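Local coordinates for Eps1p (Saccharomyces cerevisiae, PDB 4TW5), which belongs to the thioredoxin superfamily and contains, in the crystallised fragment, a thioredoxin domain and a second, probably thioredoxin-like, half, each with disulfide-bonded cysteine pairs, at residues K41-V46 against Y84-R89; Y91-Y96 against N122-D127; E145-K150 against A236-N241. All coordinates share one frame; numbering follows the deposited sequence.

Contact 1: K41-V46 against Y84-R89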
loop_
_atom_site.group_PDB
_atom_site.type_symbol
_atom_site.label_atom_id
_atom_site.label_comp_id
_atom_site.label_asym_id
_atom_site.label_seq_id
_atom_site.Cartn_x
_atom_site.Cartn_y
_atom_site.Cartn_z
ATOM N N LYS A 41 22.280 35.275 41.817
ATOM C CA LYS A 41 21.666 35.470 43.124
ATOM C C LYS A 41 20.166 35.369 42.950
ATOM O O LYS A 41 19.401 35.418 43.912
ATOM C CB LYS A 41 22.044 36.817 43.744
ATOM C CG LYS A 41 23.527 37.109 43.771
ATOM C CD LYS A 41 23.781 38.429 44.474
ATOM C CE LYS A 41 25.258 38.653 44.693
ATOM N NZ LYS A 41 25.866 37.492 45.406
ATOM N N HIS A 42 19.759 35.187 41.703
ATOM C CA HIS A 42 18.378 34.874 41.417
ATOM C C HIS A 42 18.223 33.363 41.259
ATOM O O HIS A 42 17.106 32.843 41.246
ATOM C CB HIS A 42 17.936 35.596 40.140
ATOM C CG HIS A 42 16.454 35.715 39.994
ATOM N ND1 HIS A 42 15.811 35.586 38.781
ATOM C CD2 HIS A 42 15.488 35.973 40.907
ATOM C CE1 HIS A 42 14.512 35.749 38.955
ATOM N NE2 HIS A 42 14.289 35.983 40.236
ATOM N N LEU A 43 19.358 32.667 41.184
ATOM C CA LEU A 43 19.404 31.204 41.180
ATOM C C LEU A 43 19.539 30.617 42.585
ATOM O O LEU A 43 18.910 29.615 42.910
ATOM C CB LEU A 43 20.575 30.726 40.318
ATOM C CG LEU A 43 20.930 29.240 40.206
ATOM C CD1 LEU A 43 19.801 28.426 39.582
ATOM C CD2 LEU A 43 22.195 29.073 39.406
ATOM N N ALA A 44 20.345 31.279 43.413
ATOM C CA ALA A 44 20.719 30.790 44.742
ATOM C C ALA A 44 19.559 30.327 45.640
ATOM O O ALA A 44 19.642 29.247 46.240
ATOM C CB ALA A 44 21.537 31.861 45.466
ATOM N N PRO A 45 18.482 31.128 45.758
ATOM C CA PRO A 45 17.413 30.627 46.631
ATOM C C PRO A 45 16.625 29.488 45.983
ATOM O O PRO A 45 16.051 28.670 46.689
ATOM C CB PRO A 45 16.535 31.858 46.850
ATOM C CG PRO A 45 16.733 32.664 45.625
ATOM C CD PRO A 45 18.151 32.449 45.189
ATOM N N VAL A 46 16.570 29.468 44.655
ATOM C CA VAL A 46 15.942 28.366 43.941
ATOM C C VAL A 46 16.737 27.083 44.139
ATOM O O VAL A 46 16.175 26.010 44.347
ATOM C CB VAL A 46 15.815 28.679 42.437
ATOM C CG1 VAL A 46 15.744 27.394 41.602
ATOM C CG2 VAL A 46 14.622 29.578 42.189
ATOM N N TYR A 84 30.384 30.777 31.257
ATOM C CA TYR A 84 29.416 31.763 31.716
ATOM C C TYR A 84 29.024 31.574 33.174
ATOM O O TYR A 84 29.366 30.572 33.796
ATOM C CB TYR A 84 28.165 31.709 30.828
ATOM C CG TYR A 84 27.613 30.315 30.592
ATOM C CD1 TYR A 84 26.525 29.839 31.323
ATOM C CD2 TYR A 84 28.172 29.476 29.632
ATOM C CE1 TYR A 84 26.012 28.567 31.106
ATOM C CE2 TYR A 84 27.670 28.203 29.409
ATOM C CZ TYR A 84 26.592 27.754 30.145
ATOM O OH TYR A 84 26.105 26.490 29.913
ATOM N N PHE A 85 28.301 32.553 33.700
ATOM C CA PHE A 85 27.765 32.529 35.053
ATOM C C PHE A 85 26.276 32.858 35.000
ATOM O O PHE A 85 25.874 33.804 34.319
ATOM C CB PHE A 85 28.498 33.521 35.958
ATOM C CG PHE A 85 29.905 33.116 36.305
ATOM C CD1 PHE A 85 30.209 31.798 36.611
ATOM C CD2 PHE A 85 30.925 34.058 36.329
ATOM C CE1 PHE A 85 31.507 31.425 36.938
ATOM C CE2 PHE A 85 32.224 33.696 36.649
ATOM C CZ PHE A 85 32.515 32.376 36.954
ATOM N N PRO A 86 25.447 32.051 35.682
ATOM C CA PRO A 86 25.903 30.830 36.348
ATOM C C PRO A 86 25.926 29.676 35.355
ATOM O O PRO A 86 25.229 29.737 34.339
ATOM C CB PRO A 86 24.846 30.608 37.418
ATOM C CG PRO A 86 23.601 31.139 36.786
ATOM C CD PRO A 86 24.011 32.289 35.904
ATOM N N GLU A 87 26.693 28.635 35.648
ATOM C CA GLU A 87 26.743 27.485 34.756
ATOM C C GLU A 87 26.424 26.184 35.472
ATOM O O GLU A 87 27.160 25.762 36.375
ATOM C CB GLU A 87 28.106 27.382 34.095
ATOM C CG GLU A 87 28.189 26.218 33.147
ATOM C CD GLU A 87 29.339 26.324 32.182
ATOM O OE1 GLU A 87 30.009 27.380 32.161
ATOM O OE2 GLU A 87 29.572 25.340 31.449
ATOM N N ILE A 88 25.326 25.553 35.060
ATOM C CA ILE A 88 24.877 24.308 35.672
ATOM C C ILE A 88 25.310 23.066 34.883
ATOM O O ILE A 88 24.969 22.921 33.713
ATOM C CB ILE A 88 23.365 24.302 35.812
ATOM C CG1 ILE A 88 22.899 25.621 36.424
ATOM C CG2 ILE A 88 22.908 23.098 36.644
ATOM C CD1 ILE A 88 21.412 25.734 36.521
ATOM N N ARG A 89 26.034 22.160 35.536
ATOM C CA ARG A 89 26.664 21.024 34.854
ATOM C C ARG A 89 26.430 19.662 35.522
ATOM O O ARG A 89 26.245 19.580 36.744
ATOM C CB ARG A 89 28.168 21.249 34.758
ATOM C CG ARG A 89 28.619 22.443 33.945
ATOM C CD ARG A 89 30.120 22.402 33.814
ATOM N NE ARG A 89 30.636 23.425 32.920
ATOM C CZ ARG A 89 31.864 23.413 32.415
ATOM N NH1 ARG A 89 32.700 22.439 32.727
ATOM N NH2 ARG A 89 32.260 24.381 31.606
#
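Glu87 OE2, between Pro86 and Ile88, the two residues that meet Leu43, is gripped by two nitrogens of Arg89: NE at 2.6 Å and NH2 at 2.9 Å. This strand and the loop before it form the cis-proline element of the thioredoxin fold, set against the chain that leaves the Cys37-Cys40 disulfide. The salt bridge is side-on, with OE2 close to the guanidinium plane, yet both donors stand over one face of the carboxylate, NE 65° out of its plane. The N-H of Arg89 NE meets OE2 at 146°, somewhat bent. The other oxygen, OE1, accepts from Glu83 N and lies over one face of the Tyr84 ring, offset toward its rim, while Arg89 NH1 bonds to Glu80 O and Tyr91 OH; this web fixes the carboxylate and guanidinium and probably favours their charged forms. Glu87 CB points away from 41-46, whereas Pro86 and Ile88 direct theirs toward it.

The meeting across the contact is purely apolar and buried. Leu43, which follows the disulfide loop, sends its isobutyl group obliquely across the proline ring: with CG anti to the backbone N (chi1 176°), CD2 meets CB and CG of Pro86, 3.7 Å from CB. The peptide bond before Pro86 is cis, which turns the chain and presents the ring to this side; Cys40 packs on the same proline, as expected of the cis-proline loop in this family. Asp31 of strand 27-33 touches both Leu43 and Pro86. Leu43's second methyl, CD1, reaches the tip of Ile88, 4.4 Å from its CD1, a looser touch than that of CD2, which stands 3.6 Å from Pro86 CG.

Contact 2: Y91-Y96 against N122-D127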
loop_
_atom_site.group_PDB
_atom_site.type_symbol
_atom_site.label_atom_id
_atom_site.label_comp_id
_atom_site.label_asym_id
_atom_site.label_seq_id
_atom_site.Cartn_x
_atom_site.Cartn_y
_atom_site.Cartn_z
ATOM N N TYR A 91 28.181 15.944 36.173
ATOM C CA TYR A 91 29.412 15.173 36.196
ATOM C C TYR A 91 29.138 13.749 36.637
ATOM O O TYR A 91 28.148 13.483 37.321
ATOM C CB TYR A 91 30.427 15.814 37.131
ATOM C CG TYR A 91 31.084 17.060 36.578
ATOM C CD1 TYR A 91 30.390 18.263 36.511
ATOM C CD2 TYR A 91 32.410 17.048 36.165
ATOM C CE1 TYR A 91 30.990 19.412 36.017
ATOM C CE2 TYR A 91 33.020 18.196 35.670
ATOM C CZ TYR A 91 32.297 19.371 35.606
ATOM O OH TYR A 91 32.877 20.515 35.134
ATOM N N ASN A 92 29.966 12.816 36.181
ATOM C CA ASN A 92 29.962 11.484 36.763
ATOM C C ASN A 92 31.391 11.234 37.285
ATOM O O ASN A 92 32.225 12.141 37.213
ATOM C CB ASN A 92 29.436 10.443 35.768
ATOM C CG ASN A 92 30.301 10.287 34.500
ATOM O OD1 ASN A 92 31.405 10.815 34.377
ATOM N ND2 ASN A 92 29.772 9.527 33.559
ATOM N N PRO A 93 31.675 10.052 37.856
ATOM C CA PRO A 93 33.067 9.789 38.276
ATOM C C PRO A 93 34.139 9.916 37.170
ATOM O O PRO A 93 35.309 10.145 37.492
ATOM C CB PRO A 93 33.007 8.337 38.785
ATOM C CG PRO A 93 31.607 8.155 39.236
ATOM C CD PRO A 93 30.754 8.983 38.310
ATOM N N SER A 94 33.768 9.738 35.907
ATOM C CA SER A 94 34.720 9.977 34.806
ATOM C C SER A 94 34.896 11.447 34.445
ATOM O O SER A 94 35.799 11.780 33.677
ATOM C CB SER A 94 34.345 9.204 33.539
ATOM O OG SER A 94 34.095 7.837 33.823
ATOM N N GLY A 95 34.014 12.324 34.918
ATOM C CA GLY A 95 34.178 13.722 34.585
ATOM C C GLY A 95 32.935 14.365 34.004
ATOM O O GLY A 95 31.804 13.892 34.200
ATOM N N TYR A 96 33.149 15.479 33.311
ATOM C CA TYR A 96 32.059 16.240 32.716
ATOM C C TYR A 96 31.217 15.378 31.772
ATOM O O TYR A 96 31.741 14.502 31.097
ATOM C CB TYR A 96 32.616 17.453 31.973
ATOM C CG TYR A 96 31.575 18.280 31.265
ATOM C CD1 TYR A 96 30.756 19.123 31.987
ATOM C CD2 TYR A 96 31.432 18.254 29.878
ATOM C CE1 TYR A 96 29.807 19.904 31.372
ATOM C CE2 TYR A 96 30.473 19.053 29.242
ATOM C CZ TYR A 96 29.665 19.877 30.010
ATOM O OH TYR A 96 28.695 20.682 29.445
ATOM N N ASN A 122 23.925 5.120 30.630
ATOM C CA ASN A 122 25.324 5.431 30.340
ATOM C C ASN A 122 25.959 6.328 31.406
ATOM O O ASN A 122 27.181 6.382 31.519
ATOM C CB ASN A 122 25.445 6.142 28.979
ATOM C CG ASN A 122 24.812 5.351 27.825
ATOM O OD1 ASN A 122 25.342 4.316 27.403
ATOM N ND2 ASN A 122 23.668 5.841 27.313
ATOM N N ASN A 123 25.131 7.009 32.206
ATOM C CA ASN A 123 25.638 7.963 33.189
ATOM C C ASN A 123 26.309 7.246 34.360
ATOM O O ASN A 123 27.344 7.684 34.876
ATOM C CB ASN A 123 24.528 8.899 33.674
ATOM C CG ASN A 123 24.220 10.021 32.660
ATOM O OD1 ASN A 123 25.064 10.381 31.848
ATOM N ND2 ASN A 123 23.022 10.589 32.741
ATOM N N LEU A 124 25.702 6.163 34.811
ATOM C CA LEU A 124 26.347 5.382 35.858
ATOM C C LEU A 124 26.646 3.974 35.373
ATOM O O LEU A 124 26.944 3.096 36.174
ATOM C CB LEU A 124 25.481 5.344 37.117
ATOM C CG LEU A 124 25.601 6.648 37.891
ATOM C CD1 LEU A 124 24.794 6.603 39.182
ATOM C CD2 LEU A 124 27.074 6.934 38.179
ATOM N N ASP A 125 26.608 3.794 34.054
ATOM C CA ASP A 125 26.769 2.484 33.420
ATOM C C ASP A 125 25.987 1.435 34.177
ATOM O O ASP A 125 26.538 0.440 34.637
ATOM C CB ASP A 125 28.251 2.112 33.302
ATOM C CG ASP A 125 29.044 3.153 32.520
ATOM O OD1 ASP A 125 28.710 3.405 31.332
ATOM O OD2 ASP A 125 29.981 3.740 33.099
ATOM N N THR A 126 24.693 1.694 34.324
ATOM C CA THR A 126 23.766 0.732 34.903
ATOM C C THR A 126 23.144 -0.074 33.770
ATOM O O THR A 126 23.329 0.240 32.599
ATOM C CB THR A 126 22.659 1.409 35.747
ATOM O OG1 THR A 126 21.792 2.170 34.901
ATOM C CG2 THR A 126 23.272 2.301 36.822
ATOM N N ASP A 127 22.371 -1.087 34.122
ATOM C CA ASP A 127 21.917 -2.063 33.147
ATOM C C ASP A 127 20.497 -1.842 32.683
ATOM O O ASP A 127 19.548 -2.130 33.410
ATOM C CB ASP A 127 22.042 -3.456 33.773
ATOM C CG ASP A 127 21.655 -4.563 32.829
ATOM O OD1 ASP A 127 21.710 -4.371 31.588
ATOM O OD2 ASP A 127 21.261 -5.625 33.348
#
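A beta hairpin with a two-residue loop (Pro93-Ser94), joining strands 87-92 and 95-99 of the thioredoxin sheet, meets the short, weakly bonded helix 121-124 through Asn92 and Asn123. The hairpin closes as a type I turn from Asn92 to Gly95, whose backbones exchange two hydrogen bonds; Gly95 takes positive phi, 128°, where a side chain would press on the preceding carbonyl. Asn92 points its CB toward the helix. With CG held between the backbone N and the carbonyl carbon (chi1 63°), its amide leans out so that ND2 donates to Asn123 O. That bond is weak, 3.3 Å long and with an N-H...O angle of 152°, and CB of Asn92 lies 3.6 Å from the same oxygen. The side chain of Asn123 is engaged elsewhere: its ND2 bonds to Glu117 O, and its flank packs on Leu27, Leu90 and Ile97 of the sheet. Beside the asparagine pair, Pro93 sets its ring CD 4.2 Å from CD2 of Leu124, a marginal apolar touch. Asn122, whose side chain leads away from the hairpin, accepts at OD1 from Arg185 NH1 of helix 180-196. One long amide-to-carbonyl bond and one slight apolar touch imply a light attachment of hairpin to helix, with the buried Asn123 fixed chiefly by its own bond to Glu117 and by the sheet.

Contact 3: E145-K150 against A236-N241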
loop_
_atom_site.group_PDB
_atom_site.type_symbol
_atom_site.label_atom_id
_atom_site.label_comp_id
_atom_site.label_asym_id
_atom_site.label_seq_id
_atom_site.Cartn_x
_atom_site.Cartn_y
_atom_site.Cartn_z
ATOM N N GLU A 145 -6.281 7.689 16.291
ATOM C CA GLU A 145 -6.985 8.304 17.404
ATOM C C GLU A 145 -6.132 9.423 17.989
ATOM O O GLU A 145 -6.623 10.525 18.166
ATOM C CB GLU A 145 -7.351 7.282 18.483
ATOM C CG GLU A 145 -8.389 6.273 18.044
ATOM C CD GLU A 145 -9.489 6.104 19.083
ATOM O OE1 GLU A 145 -9.185 5.712 20.234
ATOM O OE2 GLU A 145 -10.658 6.413 18.755
ATOM N N LEU A 146 -4.844 9.164 18.208
ATOM C CA LEU A 146 -3.967 10.194 18.742
ATOM C C LEU A 146 -3.981 11.439 17.881
ATOM O O LEU A 146 -3.969 12.563 18.381
ATOM C CB LEU A 146 -2.537 9.694 18.855
ATOM C CG LEU A 146 -2.339 8.549 19.834
ATOM C CD1 LEU A 146 -0.872 8.190 19.849
ATOM C CD2 LEU A 146 -2.848 8.951 21.231
ATOM N N ILE A 147 -3.997 11.218 16.574
ATOM C CA ILE A 147 -3.847 12.304 15.630
ATOM C C ILE A 147 -5.178 13.013 15.373
ATOM O O ILE A 147 -5.196 14.146 14.939
ATOM C CB ILE A 147 -3.248 11.767 14.284
ATOM C CG1 ILE A 147 -2.055 12.601 13.880
ATOM C CG2 ILE A 147 -4.285 11.725 13.183
ATOM C CD1 ILE A 147 -0.960 12.487 14.867
ATOM N N ALA A 148 -6.283 12.348 15.686
ATOM C CA ALA A 148 -7.600 12.963 15.613
ATOM C C ALA A 148 -7.843 13.921 16.796
ATOM O O ALA A 148 -8.902 14.554 16.894
ATOM C CB ALA A 148 -8.678 11.904 15.556
ATOM N N GLY A 149 -6.881 13.990 17.712
ATOM C CA GLY A 149 -6.949 14.940 18.804
ATOM C C GLY A 149 -7.294 14.269 20.114
ATOM O O GLY A 149 -7.736 14.931 21.060
ATOM N N LYS A 150 -7.132 12.948 20.162
ATOM C CA LYS A 150 -7.541 12.193 21.333
ATOM C C LYS A 150 -6.461 11.983 22.399
ATOM O O LYS A 150 -6.765 11.529 23.507
ATOM C CB LYS A 150 -8.106 10.847 20.878
ATOM C CG LYS A 150 -9.303 11.026 19.959
ATOM C CD LYS A 150 -10.005 9.710 19.613
ATOM C CE LYS A 150 -11.205 9.960 18.684
ATOM N NZ LYS A 150 -11.952 8.702 18.376
ATOM N N ALA A 236 8.338 11.078 15.323
ATOM C CA ALA A 236 7.466 12.254 15.202
ATOM C C ALA A 236 6.734 12.586 16.523
ATOM O O ALA A 236 6.383 11.697 17.291
ATOM C CB ALA A 236 6.457 12.032 14.107
ATOM N N LEU A 237 6.451 13.860 16.763
ATOM C CA LEU A 237 5.713 14.237 17.980
ATOM C C LEU A 237 4.237 14.490 17.688
ATOM O O LEU A 237 3.900 15.084 16.660
ATOM C CB LEU A 237 6.322 15.472 18.615
ATOM C CG LEU A 237 5.749 15.938 19.953
ATOM C CD1 LEU A 237 5.939 14.890 21.039
ATOM C CD2 LEU A 237 6.463 17.197 20.347
ATOM N N VAL A 238 3.374 13.953 18.550
ATOM C CA VAL A 238 1.942 14.217 18.515
ATOM C C VAL A 238 1.524 15.123 19.682
ATOM O O VAL A 238 1.734 14.791 20.842
ATOM C CB VAL A 238 1.090 12.932 18.581
ATOM C CG1 VAL A 238 -0.379 13.282 18.410
ATOM C CG2 VAL A 238 1.533 11.900 17.530
ATOM N N LEU A 239 0.950 16.277 19.358
ATOM C CA LEU A 239 0.478 17.211 20.367
ATOM C C LEU A 239 -0.903 16.808 20.845
ATOM O O LEU A 239 -1.777 16.482 20.042
ATOM C CB LEU A 239 0.466 18.624 19.811
ATOM C CG LEU A 239 1.862 19.139 19.462
ATOM C CD1 LEU A 239 1.803 20.575 18.974
ATOM C CD2 LEU A 239 2.797 19.052 20.667
ATOM N N PRO A 240 -1.121 16.887 22.161
ATOM C CA PRO A 240 -2.379 16.457 22.776
ATOM C C PRO A 240 -3.534 17.436 22.537
ATOM O O PRO A 240 -3.322 18.652 22.435
ATOM C CB PRO A 240 -2.026 16.392 24.266
ATOM C CG PRO A 240 -0.976 17.453 24.428
ATOM C CD PRO A 240 -0.173 17.443 23.149
ATOM N N ASN A 241 -4.740 16.889 22.419
ATOM C CA ASN A 241 -5.940 17.708 22.371
ATOM C C ASN A 241 -5.985 18.763 21.239
ATOM O O ASN A 241 -6.679 19.770 21.369
ATOM C CB ASN A 241 -6.127 18.371 23.750
ATOM C CG ASN A 241 -6.484 17.350 24.835
ATOM O OD1 ASN A 241 -7.401 16.550 24.664
ATOM N ND2 ASN A 241 -5.718 17.333 25.914
HETATM O O HOH W 1 -3.976 15.284 19.952
#
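Two residues of positive phi, Gly149 and Asn241, meet backbone to backbone, their CA atoms 4.6 Å apart, and the link is a carbon-donor one: CA of Asn241 points its hydrogen at Gly149 O, 3.6 Å away with 152° at the hydrogen. Gly149 is the C-prime residue of a Schellman motif ending helix 140-150, in which Lys150 N returns to Glu145 O across a wider turn and Gly149 N bonds weakly to Leu146 O. At these backbone angles a side chain would collide with the carbonyl oxygen of Ala148, which calls for glycine. The same end is tied outside the backbone by a salt bridge: Lys150 NZ comes to 2.7 Å from Glu145 OE2, tilted 44° above the carboxylate plane.

In what is probably a second thioredoxin-like half, this helix end lies against the C-terminal end of strand 234-238, paired with 155-160 and 247-249, where it runs out into a loop. Val238 points its CB toward the helix and splays both methyls at Ile147: CD1 of Ile147 sits 3.7 Å from CG1 and equally close to CG2, the two side chains crossing at about a right angle. Ile147 reaches it with a chi1 of -129°, away from the usual staggered positions. CG1 of Val238 also touches the backbone oxygen of Leu146, and Leu146 CB lies 4.2 Å from Val238 CG1. Ile147 also packs on His227 of the second subunit, and its carbonyl accepts from Asn246 ND2. A water lies between helix and loop, 3.1 Å from Leu146 O; its approach to Leu239 O is too short to trust.

In the fold
Followed from the N terminus, the chain first closes contact 1, where residues just past the Cys37-Cys40 disulfide, leading into helix 44-53, return to the cis-proline loop and strand 87-92. Contact 2 opens two residues later on the same strand and ends after helix 107-118, closing the sheet's hairpin against helix 121-124. The two share the first sheet, and Arg89 packs on Tyr96 where they touch. Contact 3 follows in series and joins helix 140-150 to strand 234-238 of the second sheet, its loop the longest. None nests in or crosses another. Contacts 2 and 3 lie on opposite sides of the chain's centre, their centres about 35 Å apart.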